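PDB 5LBD: copper-transporting ATPase PAA1, chloroplastic, which uses ATP hydrolysis to carry monovalent copper across the plastid envelope, and is represented here by its nucleotide-binding domain alone. Local coordinates for residues S114-N122 / A126-E131; E69-A77 / V86-H95. The protein carries 2 engineered substitutions. All coordinates share one frame; numbering follows the deposited sequence. Where two conformers were deposited one is given.

Both contacts belong to the single antiparallel sheet of the nucleotide-binding domain and lie in series along the chain, contact 2 closing before contact 1 opens; their centres are about 10 Å apart. Contact 2 takes in the end of the outermost strand 68-70, the hairpin of strands 74-79 and 82-87, and helix 89-94; contact 1 takes in the hairpin of strands 115-120 and 123-130. Strands 82-87 and 115-120 are neighbours, so the two hairpins form a continuous sheet: Tyr-117 N lies 2.7 Å from Gly-87 O, probably hydrogen-bonded, and the Ile-118 side chain packs on Val-86. Helix 26-37 packs on both hairpins, and the contacts together form much of the sheet of this ATP-binding domain.

Contact 1 (S114-N122 / A126-E131); sequences SVVYIGVDN and AVIRFE
Val-127 CG2 sits over one face of the Tyr-117 ring, whereas the Phe-130 ring meets the neighbouring strand with its edge, receiving Ser-114 O and Val-116 CG2 near the ring plane. These are cross-strand contacts of the antiparallel beta hairpin 115-120/123-130 in the nucleotide-binding domain. The methyl is 3.9 Å from the Tyr-117 ring centroid, a CH-pi contact within the non-hydrogen-bonded pair Tyr-117/Val-127; with chi1 at 59°, Val-127 turns CG2 anti to its backbone N and over the ring. Helix 101-107 covers this side of the sheet. On the other side Ile-118 CD1 touches Ile-128 CD1 at 3.9 Å, and helices 26-37 and 43-52 pack above. Phe-130 reaches Val-44, Ala-47 and Ile-48 of the latter helix; an alanine here would probably open a gap beneath that helix and leave the Val-116 methyls with less to pack on. Near the C-terminus Arg-129 bridges Glu-9 through NE and Glu-131 through NH2. Between the strands, the hydrogen-bonded pair Val-116/Ile-128 is joined both ways, and the bond from Ile-128 N to Val-116 O is short and almost straight, 2.8 Å at 174°.

Contact 2 (E69-A77 / V86-H95); sequences EEPGSGAVA and VGTLEWVKRH
The Trp-91 indole packs tightly, lying flat against the backbone of Ser-73 and Gly-74. Gly-74 CA stands 3.5 Å from the centroid of the five-membered ring, and the nearness of Trp-91 CD1 and Val-86 O leaves no room for a CB there. His-95 CE1 covers the opposite face, its ring held by a hydrogen bond from ND1 to Trp-91 O. With CG anti to the backbone N (chi1 171°), the indole reaches over the hairpin, and NE1 donates to Ala-75 O at 2.9 Å from above the carbonyl plane; Val-86 N meets that oxygen from the other face. Any CB on Gly-87 would run into Ser-73 O and Gly-74 CA.

The outer side is more solvent-exposed and pinned by charge: beyond indole CZ3, the extended Glu-70 forms an end-on salt bridge with Arg-94, NH1 to OE1 at 3.0 Å and NH2 to OE2 at 2.9 Å. Both oxygens lie in the guanidinium plane, but the two planes are 37° apart: OE1 is met on the syn side, OE2 from above the carboxylate. Looser is Val-76 CG1, 4.1 Å from both Trp-91 CZ2 and His-95 NE2.

Ser-73 and Gly-74 both face Glu-70 in a classic beta bulge, and Ser-73 O accepts from the backbone N of Thr-88, the N-cap of helix 89-94. The Gly-Ser-Gly turn matches the Gly-x-Gly motif lining the nucleotide pocket of P1B-type ATPases, consistent with a similar site here.

Contact 1 (S114-N122 / A126-E131)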
loop_
_atom_site.group_PDB
_atom_site.type_symbol
_atom_site.label_atom_id
_atom_site.label_comp_id
_atom_site.label_asym_id
_atom_site.label_seq_id
_atom_site.Cartn_x
_atom_site.Cartn_y
_atom_site.Cartn_z
ATOM N N SER A 114 -9.585 6.990 7.425
ATOM C CA SER A 114 -9.441 6.773 5.989
ATOM C C SER A 114 -8.949 5.367 5.674
ATOM O O SER A 114 -8.629 4.591 6.569
ATOM C CB SER A 114 -8.478 7.797 5.385
ATOM O OG SER A 114 -7.142 7.564 5.802
ATOM N N VAL A 115 -8.911 5.038 4.382
ATOM C CA VAL A 115 -8.426 3.750 3.910
ATOM C C VAL A 115 -7.553 3.943 2.683
ATOM O O VAL A 115 -7.687 4.921 1.936
ATOM C CB VAL A 115 -9.559 2.752 3.563
ATOM C CG1 VAL A 115 -10.596 2.642 4.703
ATOM C CG2 VAL A 115 -10.241 3.099 2.255
ATOM N N VAL A 116 -6.625 3.031 2.491
ATOM C CA VAL A 116 -5.911 2.920 1.226
ATOM C C VAL A 116 -5.962 1.477 0.748
ATOM O O VAL A 116 -6.090 0.529 1.533
ATOM C CB VAL A 116 -4.454 3.427 1.335
ATOM C CG1 VAL A 116 -4.440 4.813 1.948
ATOM C CG2 VAL A 116 -3.604 2.488 2.152
ATOM N N TYR A 117 -5.913 1.321 -0.564
ATOM C CA TYR A 117 -5.881 0.029 -1.216
ATOM C C TYR A 117 -4.469 -0.232 -1.727
ATOM O O TYR A 117 -3.754 0.699 -2.121
ATOM C CB TYR A 117 -6.897 -0.039 -2.356
ATOM C CG TYR A 117 -8.342 -0.039 -1.862
ATOM C CD1 TYR A 117 -8.970 1.123 -1.528
ATOM C CD2 TYR A 117 -9.012 -1.230 -1.653
ATOM C CE1 TYR A 117 -10.277 1.141 -1.038
ATOM C CE2 TYR A 117 -10.338 -1.224 -1.184
ATOM C CZ TYR A 117 -10.940 -0.024 -0.874
ATOM O OH TYR A 117 -12.220 0.038 -0.391
ATOM N N ILE A 118 -4.118 -1.500 -1.768
ATOM C CA ILE A 118 -2.815 -1.967 -2.194
ATOM C C ILE A 118 -3.008 -2.909 -3.366
ATOM O O ILE A 118 -3.702 -3.929 -3.249
ATOM C CB ILE A 118 -2.073 -2.686 -1.069
ATOM C CG1 ILE A 118 -2.071 -1.850 0.220
ATOM C CG2 ILE A 118 -0.668 -2.993 -1.525
ATOM C CD1 ILE A 118 -1.505 -0.481 0.071
ATOM N N GLY A 119 -2.386 -2.575 -4.497
ATOM C CA GLY A 119 -2.304 -3.487 -5.616
ATOM C C GLY A 119 -0.892 -4.030 -5.745
ATOM O O GLY A 119 0.094 -3.324 -5.476
ATOM N N VAL A 120 -0.798 -5.270 -6.208
ATOM C CA VAL A 120 0.480 -5.906 -6.512
ATOM C C VAL A 120 0.324 -6.543 -7.877
ATOM O O VAL A 120 -0.464 -7.482 -8.039
ATOM C CB VAL A 120 0.896 -6.946 -5.461
ATOM C CG1 VAL A 120 2.247 -7.471 -5.808
ATOM C CG2 VAL A 120 0.956 -6.291 -4.115
ATOM N N ASP A 121 0.999 -5.976 -8.877
ATOM C CA ASP A 121 0.801 -6.367 -10.270
ATOM C C ASP A 121 -0.695 -6.309 -10.601
ATOM O O ASP A 121 -1.299 -5.236 -10.484
ATOM C CB ASP A 121 1.427 -7.743 -10.527
ATOM C CG ASP A 121 2.974 -7.698 -10.508
ATOM O OD1 ASP A 121 3.562 -6.642 -10.854
ATOM O OD2 ASP A 121 3.609 -8.717 -10.157
ATOM N N ASN A 122 -1.320 -7.412 -11.020
ATOM C CA ASN A 122 -2.724 -7.355 -11.398
ATOM C C ASN A 122 -3.657 -7.814 -10.287
ATOM O O ASN A 122 -4.830 -8.085 -10.547
ATOM C CB ASN A 122 -2.950 -8.148 -12.675
ATOM C CG ASN A 122 -2.426 -7.410 -13.898
ATOM O OD1 ASN A 122 -1.387 -7.762 -14.453
ATOM N ND2 ASN A 122 -3.142 -6.375 -14.316
ATOM N N ALA A 126 -4.923 -5.892 -0.832
ATOM C CA ALA A 126 -5.260 -5.555 0.541
ATOM C C ALA A 126 -5.963 -4.215 0.597
ATOM O O ALA A 126 -5.898 -3.400 -0.327
ATOM C CB ALA A 126 -4.003 -5.501 1.414
ATOM N N VAL A 127 -6.607 -3.976 1.724
ATOM C CA VAL A 127 -7.060 -2.645 2.083
ATOM C C VAL A 127 -6.484 -2.386 3.470
ATOM O O VAL A 127 -6.413 -3.295 4.302
ATOM C CB VAL A 127 -8.600 -2.495 2.018
ATOM C CG1 VAL A 127 -9.310 -3.466 2.936
ATOM C CG2 VAL A 127 -9.008 -1.061 2.332
ATOM N N ILE A 128 -6.026 -1.173 3.705
ATOM C CA ILE A 128 -5.511 -0.764 5.008
ATOM C C ILE A 128 -6.429 0.309 5.569
ATOM O O ILE A 128 -6.711 1.307 4.888
ATOM C CB ILE A 128 -4.063 -0.237 4.940
ATOM C CG1 ILE A 128 -3.141 -1.269 4.280
ATOM C CG2 ILE A 128 -3.579 0.145 6.344
ATOM C CD1 ILE A 128 -1.751 -0.739 3.972
ATOM N N ARG A 129 -6.878 0.118 6.798
ATOM C CA ARG A 129 -7.709 1.078 7.506
ATOM C C ARG A 129 -6.873 1.833 8.526
ATOM O O ARG A 129 -5.982 1.258 9.166
ATOM C CB ARG A 129 -8.876 0.403 8.235
ATOM C CG ARG A 129 -9.677 -0.547 7.404
ATOM C CD ARG A 129 -11.013 -0.871 8.084
ATOM N NE ARG A 129 -10.931 -0.898 9.545
ATOM C CZ ARG A 129 -11.262 0.117 10.342
ATOM N NH1 ARG A 129 -11.711 1.256 9.824
ATOM N NH2 ARG A 129 -11.137 -0.003 11.662
ATOM N N PHE A 130 -7.189 3.115 8.691
ATOM C CA PHE A 130 -6.523 4.032 9.608
ATOM C C PHE A 130 -7.550 4.665 10.527
ATOM O O PHE A 130 -8.654 4.991 10.090
ATOM C CB PHE A 130 -5.824 5.160 8.856
ATOM C CG PHE A 130 -4.827 4.699 7.869
ATOM C CD1 PHE A 130 -5.228 4.224 6.651
ATOM C CD2 PHE A 130 -3.472 4.704 8.154
ATOM C CE1 PHE A 130 -4.309 3.773 5.719
ATOM C CE2 PHE A 130 -2.558 4.250 7.219
ATOM C CZ PHE A 130 -2.965 3.799 6.019
ATOM N N GLU A 131 -7.175 4.868 11.783
ATOM C CA GLU A 131 -8.016 5.607 12.720
ATOM C C GLU A 131 -7.194 6.735 13.337
ATOM O O GLU A 131 -6.028 6.924 12.972
ATOM C CB GLU A 131 -8.572 4.692 13.814
ATOM C CG GLU A 131 -9.506 3.593 13.305
ATOM C CD GLU A 131 -9.976 2.645 14.416
ATOM O OE1 GLU A 131 -9.692 2.916 15.604
ATOM O OE2 GLU A 131 -10.625 1.625 14.094
ATOM O OXT GLU A 131 -7.664 7.480 14.200
#

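Contact 2 (E69-A77 / V86-H95)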
loop_
_atom_site.group_PDB
_atom_site.type_symbol
_atom_site.label_atom_id
_atom_site.label_comp_id
_atom_site.label_asym_id
_atom_site.label_seq_id
_atom_site.Cartn_x
_atom_site.Cartn_y
_atom_site.Cartn_z
ATOM N N GLU A 69 3.749 9.296 -8.478
ATOM C CA GLU A 69 2.610 9.623 -7.635
ATOM C C GLU A 69 1.706 10.617 -8.350
ATOM O O GLU A 69 2.192 11.475 -9.083
ATOM C CB GLU A 69 3.123 10.212 -6.326
ATOM C CG GLU A 69 2.089 10.555 -5.321
ATOM C CD GLU A 69 2.707 11.184 -4.090
ATOM O OE1 GLU A 69 3.814 11.746 -4.206
ATOM O OE2 GLU A 69 2.089 11.104 -3.008
ATOM N N GLU A 70 0.401 10.486 -8.152
ATOM C CA GLU A 70 -0.553 11.516 -8.564
ATOM C C GLU A 70 -1.254 11.959 -7.289
ATOM O O GLU A 70 -2.004 11.151 -6.704
ATOM C CB GLU A 70 -1.544 10.953 -9.586
ATOM C CG GLU A 70 -0.881 10.620 -10.915
ATOM C CD GLU A 70 -1.821 10.026 -11.961
ATOM O OE1 GLU A 70 -3.058 10.182 -11.835
ATOM O OE2 GLU A 70 -1.306 9.413 -12.928
ATOM N N PRO A 71 -0.974 13.143 -6.765
ATOM C CA PRO A 71 -1.487 13.524 -5.444
ATOM C C PRO A 71 -2.998 13.391 -5.350
ATOM O O PRO A 71 -3.733 13.777 -6.251
ATOM C CB PRO A 71 -1.037 14.983 -5.302
ATOM C CG PRO A 71 -0.750 15.435 -6.677
ATOM C CD PRO A 71 -0.232 14.255 -7.391
ATOM N N GLY A 72 -3.461 12.765 -4.277
ATOM C CA GLY A 72 -4.881 12.573 -4.087
ATOM C C GLY A 72 -5.426 11.297 -4.685
ATOM O O GLY A 72 -6.572 10.925 -4.389
ATOM N N SER A 73 -4.657 10.627 -5.536
ATOM C CA SER A 73 -5.047 9.363 -6.126
ATOM C C SER A 73 -4.184 8.209 -5.649
ATOM O O SER A 73 -4.707 7.225 -5.150
ATOM C CB SER A 73 -4.973 9.453 -7.649
ATOM O OG SER A 73 -5.887 10.427 -8.134
ATOM N N GLY A 74 -2.865 8.301 -5.760
ATOM C CA GLY A 74 -2.030 7.253 -5.195
ATOM C C GLY A 74 -0.600 7.366 -5.666
ATOM O O GLY A 74 -0.201 8.326 -6.329
ATOM N N ALA A 75 0.162 6.342 -5.290
ATOM C CA ALA A 75 1.552 6.185 -5.665
ATOM C C ALA A 75 1.794 4.773 -6.157
ATOM O O ALA A 75 1.000 3.857 -5.916
ATOM C CB ALA A 75 2.494 6.491 -4.491
ATOM N N VAL A 76 2.915 4.607 -6.853
ATOM C CA VAL A 76 3.332 3.318 -7.397
ATOM C C VAL A 76 4.852 3.286 -7.453
ATOM O O VAL A 76 5.507 4.319 -7.643
ATOM C CB VAL A 76 2.695 3.089 -8.793
ATOM C CG1 VAL A 76 3.044 4.199 -9.731
ATOM C CG2 VAL A 76 3.098 1.716 -9.383
ATOM N N ALA A 77 5.426 2.098 -7.271
ATOM C CA ALA A 77 6.847 1.890 -7.496
ATOM C C ALA A 77 7.019 0.421 -7.821
ATOM O O ALA A 77 6.104 -0.385 -7.639
ATOM C CB ALA A 77 7.688 2.321 -6.276
ATOM N N VAL A 86 -0.352 2.024 -4.106
ATOM C CA VAL A 86 -0.882 2.428 -2.820
ATOM C C VAL A 86 -1.780 3.628 -3.071
ATOM O O VAL A 86 -1.286 4.694 -3.459
ATOM C CB VAL A 86 0.213 2.803 -1.832
ATOM C CG1 VAL A 86 -0.380 3.134 -0.539
ATOM C CG2 VAL A 86 1.242 1.675 -1.689
ATOM N N GLY A 87 -3.083 3.474 -2.876
ATOM C CA GLY A 87 -3.955 4.611 -3.116
ATOM C C GLY A 87 -5.418 4.271 -3.110
ATOM O O GLY A 87 -5.852 3.335 -2.435
ATOM N N THR A 88 -6.193 5.101 -3.804
ATOM C CA THR A 88 -7.618 4.859 -3.867
ATOM C C THR A 88 -7.913 3.561 -4.615
ATOM O O THR A 88 -7.096 3.043 -5.377
ATOM C CB THR A 88 -8.354 5.983 -4.611
ATOM O OG1 THR A 88 -7.915 6.001 -5.966
ATOM C CG2 THR A 88 -8.106 7.325 -3.981
ATOM N N LEU A 89 -9.139 3.085 -4.440
ATOM C CA LEU A 89 -9.578 1.917 -5.193
ATOM C C LEU A 89 -9.503 2.181 -6.694
ATOM O O LEU A 89 -9.063 1.316 -7.462
ATOM C CB LEU A 89 -10.989 1.547 -4.768
ATOM C CG LEU A 89 -11.595 0.314 -5.444
ATOM C CD1 LEU A 89 -10.716 -0.908 -5.175
ATOM C CD2 LEU A 89 -13.008 0.075 -4.996
ATOM N N GLU A 90 -9.879 3.391 -7.121
ATOM C CA GLU A 90 -9.802 3.745 -8.540
ATOM C C GLU A 90 -8.375 3.673 -9.039
ATOM O O GLU A 90 -8.126 3.195 -10.153
ATOM C CB GLU A 90 -10.360 5.152 -8.796
ATOM C CG GLU A 90 -11.751 5.403 -8.243
ATOM C CD GLU A 90 -11.707 6.041 -6.831
ATOM O OE1 GLU A 90 -11.669 5.287 -5.825
ATOM O OE2 GLU A 90 -11.683 7.299 -6.721
ATOM N N TRP A 91 -7.422 4.148 -8.226
ATOM C CA TRP A 91 -6.010 4.153 -8.602
ATOM C C TRP A 91 -5.479 2.745 -8.799
ATOM O O TRP A 91 -4.813 2.445 -9.794
ATOM C CB TRP A 91 -5.212 4.877 -7.513
ATOM C CG TRP A 91 -3.754 4.832 -7.584
ATOM C CD1 TRP A 91 -2.917 4.056 -6.837
ATOM C CD2 TRP A 91 -2.922 5.649 -8.411
ATOM N NE1 TRP A 91 -1.617 4.330 -7.168
ATOM C CE2 TRP A 91 -1.593 5.313 -8.130
ATOM C CE3 TRP A 91 -3.181 6.627 -9.367
ATOM C CZ2 TRP A 91 -0.512 5.934 -8.758
ATOM C CZ3 TRP A 91 -2.105 7.250 -10.002
ATOM C CH2 TRP A 91 -0.791 6.894 -9.710
ATOM N N VAL A 92 -5.776 1.848 -7.871
ATOM C CA VAL A 92 -5.212 0.519 -7.986
ATOM C C VAL A 92 -5.874 -0.256 -9.115
ATOM O O VAL A 92 -5.223 -1.071 -9.771
ATOM C CB VAL A 92 -5.310 -0.209 -6.635
ATOM C CG1 VAL A 92 -4.613 0.621 -5.535
ATOM C CG2 VAL A 92 -6.751 -0.534 -6.269
ATOM N N LYS A 93 -7.169 -0.036 -9.355
ATOM C CA LYS A 93 -7.819 -0.644 -10.515
ATOM C C LYS A 93 -7.271 -0.093 -11.826
ATOM O O LYS A 93 -7.174 -0.819 -12.826
ATOM C CB LYS A 93 -9.315 -0.384 -10.465
ATOM C CG LYS A 93 -10.118 -1.114 -9.415
ATOM C CD LYS A 93 -11.584 -0.639 -9.528
ATOM C CE LYS A 93 -12.567 -1.480 -8.760
ATOM N NZ LYS A 93 -13.971 -1.014 -9.061
ATOM N N ARG A 94 -6.974 1.204 -11.861
ATOM C CA ARG A 94 -6.475 1.792 -13.100
ATOM C C ARG A 94 -5.138 1.177 -13.466
ATOM O O ARG A 94 -4.821 1.013 -14.646
ATOM C CB ARG A 94 -6.326 3.308 -12.965
ATOM C CG ARG A 94 -6.312 4.049 -14.250
ATOM C CD ARG A 94 -5.887 5.478 -13.922
ATOM N NE ARG A 94 -4.437 5.627 -13.860
ATOM C CZ ARG A 94 -3.814 6.733 -13.461
ATOM N NH1 ARG A 94 -4.501 7.772 -12.988
ATOM N NH2 ARG A 94 -2.497 6.803 -13.517
ATOM N N HIS A 95 -4.369 0.823 -12.459
ATOM C CA HIS A 95 -3.088 0.164 -12.639
ATOM C C HIS A 95 -3.208 -1.357 -12.816
ATOM O O HIS A 95 -2.171 -2.046 -12.802
ATOM C CB HIS A 95 -2.196 0.498 -11.446
ATOM C CG HIS A 95 -1.670 1.895 -11.478
ATOM N ND1 HIS A 95 -2.425 3.000 -11.139
ATOM C CD2 HIS A 95 -0.471 2.368 -11.875
ATOM C CE1 HIS A 95 -1.712 4.092 -11.342
ATOM N NE2 HIS A 95 -0.517 3.734 -11.777
#